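PDB 3C7T: ecdysteroid-phosphate phosphatase from Bombyx mori, which dephosphorylates inactive ecdysteroid phosphates, most actively ecdysone 22-phosphate, to release the free moulting hormones, and also acts as a protein tyrosine phosphatase. Local coordinates for residues A[4-15]-A[227-238]. Sequence-based numbering, arbitrary orientation.
With WO4 (tungstate(VI)ion), chain E.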
# COMPACT_ATOMS: atom_id res chain seq x y z
N ARG A 4 -29.28 -12.17 12.92
CA ARG A 4 -28.74 -10.78 12.97
C ARG A 4 -27.99 -10.36 11.69
O ARG A 4 -27.56 -11.21 10.90
CB ARG A 4 -27.91 -10.55 14.25
CG ARG A 4 -28.71 -9.78 15.31
CD ARG A 4 -28.39 -10.17 16.75
NE ARG A 4 -27.04 -9.77 17.16
CZ ARG A 4 -26.74 -8.69 17.87
NH1 ARG A 4 -27.69 -7.85 18.28
NH2 ARG A 4 -25.48 -8.44 18.18
N ARG A 5 -27.84 -9.05 11.52
CA ARG A 5 -27.39 -8.42 10.30
C ARG A 5 -26.18 -7.53 10.65
O ARG A 5 -26.07 -7.10 11.79
CB ARG A 5 -28.53 -7.53 9.81
CG ARG A 5 -28.40 -6.97 8.44
CD ARG A 5 -29.78 -6.77 7.84
NE ARG A 5 -30.47 -5.58 8.30
CZ ARG A 5 -30.69 -4.52 7.53
NH1 ARG A 5 -30.26 -4.49 6.29
NH2 ARG A 5 -31.36 -3.48 8.01
N TRP A 6 -25.31 -7.26 9.68
CA TRP A 6 -24.20 -6.31 9.87
C TRP A 6 -24.47 -4.96 9.21
O TRP A 6 -24.96 -4.88 8.09
CB TRP A 6 -22.90 -6.82 9.26
CG TRP A 6 -22.29 -8.06 9.82
CD1 TRP A 6 -22.45 -9.34 9.37
CD2 TRP A 6 -21.35 -8.13 10.89
NE1 TRP A 6 -21.69 -10.21 10.13
CE2 TRP A 6 -21.00 -9.49 11.06
CE3 TRP A 6 -20.77 -7.17 11.74
CZ2 TRP A 6 -20.10 -9.92 12.05
CZ3 TRP A 6 -19.87 -7.60 12.72
CH2 TRP A 6 -19.55 -8.96 12.86
N VAL A 7 -24.10 -3.89 9.90
CA VAL A 7 -24.02 -2.57 9.26
C VAL A 7 -22.61 -2.03 9.55
O VAL A 7 -22.15 -2.03 10.71
CB VAL A 7 -25.12 -1.61 9.77
CG1 VAL A 7 -24.93 -0.23 9.18
CG2 VAL A 7 -26.52 -2.16 9.41
N PHE A 8 -21.93 -1.62 8.48
CA PHE A 8 -20.54 -1.19 8.58
C PHE A 8 -20.40 0.26 8.18
O PHE A 8 -21.22 0.78 7.42
CB PHE A 8 -19.67 -2.02 7.63
CG PHE A 8 -19.64 -3.47 7.96
CD1 PHE A 8 -19.06 -3.91 9.15
CD2 PHE A 8 -20.16 -4.40 7.08
CE1 PHE A 8 -19.00 -5.26 9.44
CE2 PHE A 8 -20.11 -5.77 7.38
CZ PHE A 8 -19.54 -6.19 8.55
N ALA A 9 -19.35 0.91 8.69
CA ALA A 9 -19.03 2.28 8.26
C ALA A 9 -17.53 2.29 8.03
O ALA A 9 -16.76 1.74 8.83
CB ALA A 9 -19.40 3.29 9.30
N LEU A 10 -17.15 2.87 6.90
CA LEU A 10 -15.74 2.83 6.48
C LEU A 10 -15.27 4.22 6.06
O LEU A 10 -15.90 4.85 5.19
CB LEU A 10 -15.62 1.84 5.32
CG LEU A 10 -14.27 1.58 4.64
CD1 LEU A 10 -13.31 0.87 5.60
CD2 LEU A 10 -14.46 0.74 3.43
N ARG A 11 -14.18 4.72 6.64
CA ARG A 11 -13.56 5.96 6.12
C ARG A 11 -12.85 5.67 4.77
O ARG A 11 -12.34 4.55 4.54
CB ARG A 11 -12.55 6.55 7.13
CG ARG A 11 -12.08 7.95 6.75
CD ARG A 11 -10.97 8.45 7.67
NE ARG A 11 -10.43 9.70 7.19
CZ ARG A 11 -9.18 10.11 7.41
NH1 ARG A 11 -8.31 9.38 8.12
NH2 ARG A 11 -8.76 11.25 6.90
N HIS A 12 -12.81 6.67 3.90
CA HIS A 12 -12.12 6.53 2.62
C HIS A 12 -10.63 6.23 2.86
O HIS A 12 -10.10 6.43 3.97
CB HIS A 12 -12.25 7.84 1.85
CG HIS A 12 -11.70 9.01 2.60
ND1 HIS A 12 -10.35 9.23 2.77
CD2 HIS A 12 -12.33 10.02 3.26
CE1 HIS A 12 -10.17 10.32 3.49
NE2 HIS A 12 -11.36 10.81 3.81
N GLY A 13 -9.94 5.76 1.82
CA GLY A 13 -8.52 5.45 1.91
C GLY A 13 -7.68 6.70 1.74
O GLY A 13 -8.20 7.82 1.70
N GLU A 14 -6.37 6.50 1.63
CA GLU A 14 -5.38 7.59 1.52
C GLU A 14 -5.67 8.54 0.37
O GLU A 14 -5.90 8.10 -0.76
CB GLU A 14 -3.97 6.98 1.33
CG GLU A 14 -2.85 8.02 1.19
CD GLU A 14 -1.48 7.39 1.03
OE1 GLU A 14 -1.14 6.89 -0.08
OE2 GLU A 14 -0.72 7.43 2.02
N ARG A 15 -5.66 9.85 0.66
CA ARG A 15 -6.00 10.88 -0.35
C ARG A 15 -4.77 11.40 -1.09
O ARG A 15 -3.73 11.69 -0.47
CB ARG A 15 -6.65 12.08 0.37
CG ARG A 15 -8.07 11.80 0.84
CD ARG A 15 -8.53 12.86 1.80
NE ARG A 15 -8.62 14.21 1.22
CZ ARG A 15 -9.34 15.21 1.76
NH1 ARG A 15 -10.02 15.01 2.88
NH2 ARG A 15 -9.40 16.41 1.17
N TYR A 227 -7.24 6.11 7.93
CA TYR A 227 -7.76 5.79 6.61
C TYR A 227 -8.31 4.37 6.60
O TYR A 227 -7.68 3.46 7.17
CB TYR A 227 -6.65 5.87 5.59
CG TYR A 227 -6.14 7.26 5.24
CD1 TYR A 227 -7.02 8.28 4.86
CD2 TYR A 227 -4.76 7.51 5.17
CE1 TYR A 227 -6.54 9.52 4.47
CE2 TYR A 227 -4.26 8.76 4.78
CZ TYR A 227 -5.17 9.77 4.44
OH TYR A 227 -4.71 11.00 4.02
N CYS A 228 -9.47 4.19 5.96
CA CYS A 228 -10.18 2.90 5.94
C CYS A 228 -10.41 2.28 7.34
O CYS A 228 -10.53 1.09 7.46
CB CYS A 228 -9.48 1.92 4.99
SG CYS A 228 -9.67 2.39 3.23
N ALA A 229 -10.50 3.12 8.37
CA ALA A 229 -11.01 2.68 9.67
C ALA A 229 -12.42 2.09 9.47
O ALA A 229 -13.26 2.68 8.79
CB ALA A 229 -11.05 3.79 10.65
N LEU A 230 -12.64 0.93 10.07
CA LEU A 230 -13.88 0.19 9.89
C LEU A 230 -14.60 0.09 11.23
O LEU A 230 -14.05 -0.35 12.24
CB LEU A 230 -13.59 -1.21 9.34
CG LEU A 230 -14.79 -2.12 9.10
CD1 LEU A 230 -15.68 -1.65 7.93
CD2 LEU A 230 -14.35 -3.56 8.86
N GLY A 231 -15.85 0.54 11.20
CA GLY A 231 -16.73 0.42 12.35
C GLY A 231 -17.82 -0.59 12.04
O GLY A 231 -18.23 -0.73 10.87
N ALA A 232 -18.29 -1.27 13.09
CA ALA A 232 -19.32 -2.31 12.96
C ALA A 232 -20.44 -2.26 14.00
O ALA A 232 -20.21 -2.02 15.20
CB ALA A 232 -18.67 -3.71 12.99
N MET A 233 -21.66 -2.48 13.50
CA MET A 233 -22.83 -2.73 14.34
C MET A 233 -23.54 -3.99 13.86
O MET A 233 -23.52 -4.33 12.67
CB MET A 233 -23.76 -1.53 14.33
CG MET A 233 -23.11 -0.30 14.93
SD MET A 233 -24.22 1.07 15.16
CE MET A 233 -24.97 0.63 16.73
N ARG A 234 -24.18 -4.68 14.81
CA ARG A 234 -25.05 -5.80 14.50
C ARG A 234 -26.36 -5.63 15.22
O ARG A 234 -26.41 -5.05 16.31
CB ARG A 234 -24.42 -7.13 14.88
CG ARG A 234 -23.36 -7.58 13.93
CD ARG A 234 -22.99 -9.00 14.15
NE ARG A 234 -23.92 -9.89 13.47
CZ ARG A 234 -23.70 -11.18 13.26
NH1 ARG A 234 -22.57 -11.74 13.69
NH2 ARG A 234 -24.61 -11.91 12.63
N GLY A 235 -27.42 -6.13 14.60
CA GLY A 235 -28.77 -6.06 15.15
C GLY A 235 -29.78 -6.60 14.16
O GLY A 235 -29.40 -7.27 13.20
N LYS A 236 -31.06 -6.33 14.40
CA LYS A 236 -31.54 -5.63 15.58
C LYS A 236 -31.45 -6.53 16.83
O LYS A 236 -31.42 -7.75 16.71
CB LYS A 236 -33.00 -5.21 15.38
CG LYS A 236 -33.27 -4.47 14.06
CD LYS A 236 -34.62 -3.76 14.11
CE LYS A 236 -35.76 -4.70 13.84
NZ LYS A 236 -37.07 -3.98 13.89
N PRO A 237 -31.37 -5.93 18.04
CA PRO A 237 -31.26 -4.49 18.26
C PRO A 237 -29.79 -4.11 18.04
O PRO A 237 -28.89 -4.94 18.26
CB PRO A 237 -31.63 -4.35 19.73
CG PRO A 237 -31.12 -5.61 20.35
CD PRO A 237 -31.36 -6.68 19.31
N TRP A 238 -29.56 -2.87 17.63
CA TRP A 238 -28.23 -2.47 17.16
C TRP A 238 -27.17 -2.33 18.27
O TRP A 238 -27.29 -1.45 19.13
CB TRP A 238 -28.35 -1.19 16.34
CG TRP A 238 -29.24 -1.38 15.15
CD1 TRP A 238 -30.50 -0.86 14.96
CD2 TRP A 238 -28.96 -2.17 13.99
NE1 TRP A 238 -31.01 -1.28 13.75
CE2 TRP A 238 -30.08 -2.09 13.14
CE3 TRP A 238 -27.86 -2.95 13.59
CZ2 TRP A 238 -30.14 -2.74 11.90
CZ3 TRP A 238 -27.92 -3.61 12.38
CH2 TRP A 238 -29.05 -3.49 11.54
W WO4 E . -11.92 12.77 5.22
O1 WO4 E . -12.43 11.44 6.53
O2 WO4 E . -12.28 14.40 6.32
O3 WO4 E . -10.02 13.05 4.74
O4 WO4 E . -13.13 13.04 3.70
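Trp6 and Arg234 face each other on antiparallel strands 5-11 and 230-235 of the histidine phosphatase domain. With its CG beside the backbone N (chi1 -64°), Trp6 presents one indole face to Arg234, whose CD sits 3.4 Å above the centroid of the six-membered ring while the guanidinium stacks off-centre over the five-membered one, planes 24° apart. A broad flat ring suits this partly exposed end, where Arg234 NH2 makes a weak bond to Arg4 O; an alanine in place of Trp6 would probably leave the Arg234 guanidinium without its platform and free to swing. The middle, by contrast, is buried. Small Ala232 lets the Phe8 ring settle beside it, Ala232 CB 3.9 Å from Phe8 CD1, and Gly231 N reaches Ala9 O almost straight (2.8 Å, 177°). At the C-terminal end of strand 5-11 and beyond, Tyr227 takes Glu14 CA over its ring centre, 3.4 Å away, and lies against one face of the Arg11 guanidinium. Arg11, its chain extended, grips tungstate through NE and NH2, and Arg15 NH1 adds a bond to O3. His12 ND1 donates to Gly13 O (2.8 Å), which fixes the ring and directs NE2 at tungsten, 2.5 Å away, consistent with nucleophilic attack by this phosphohistidine-forming residue.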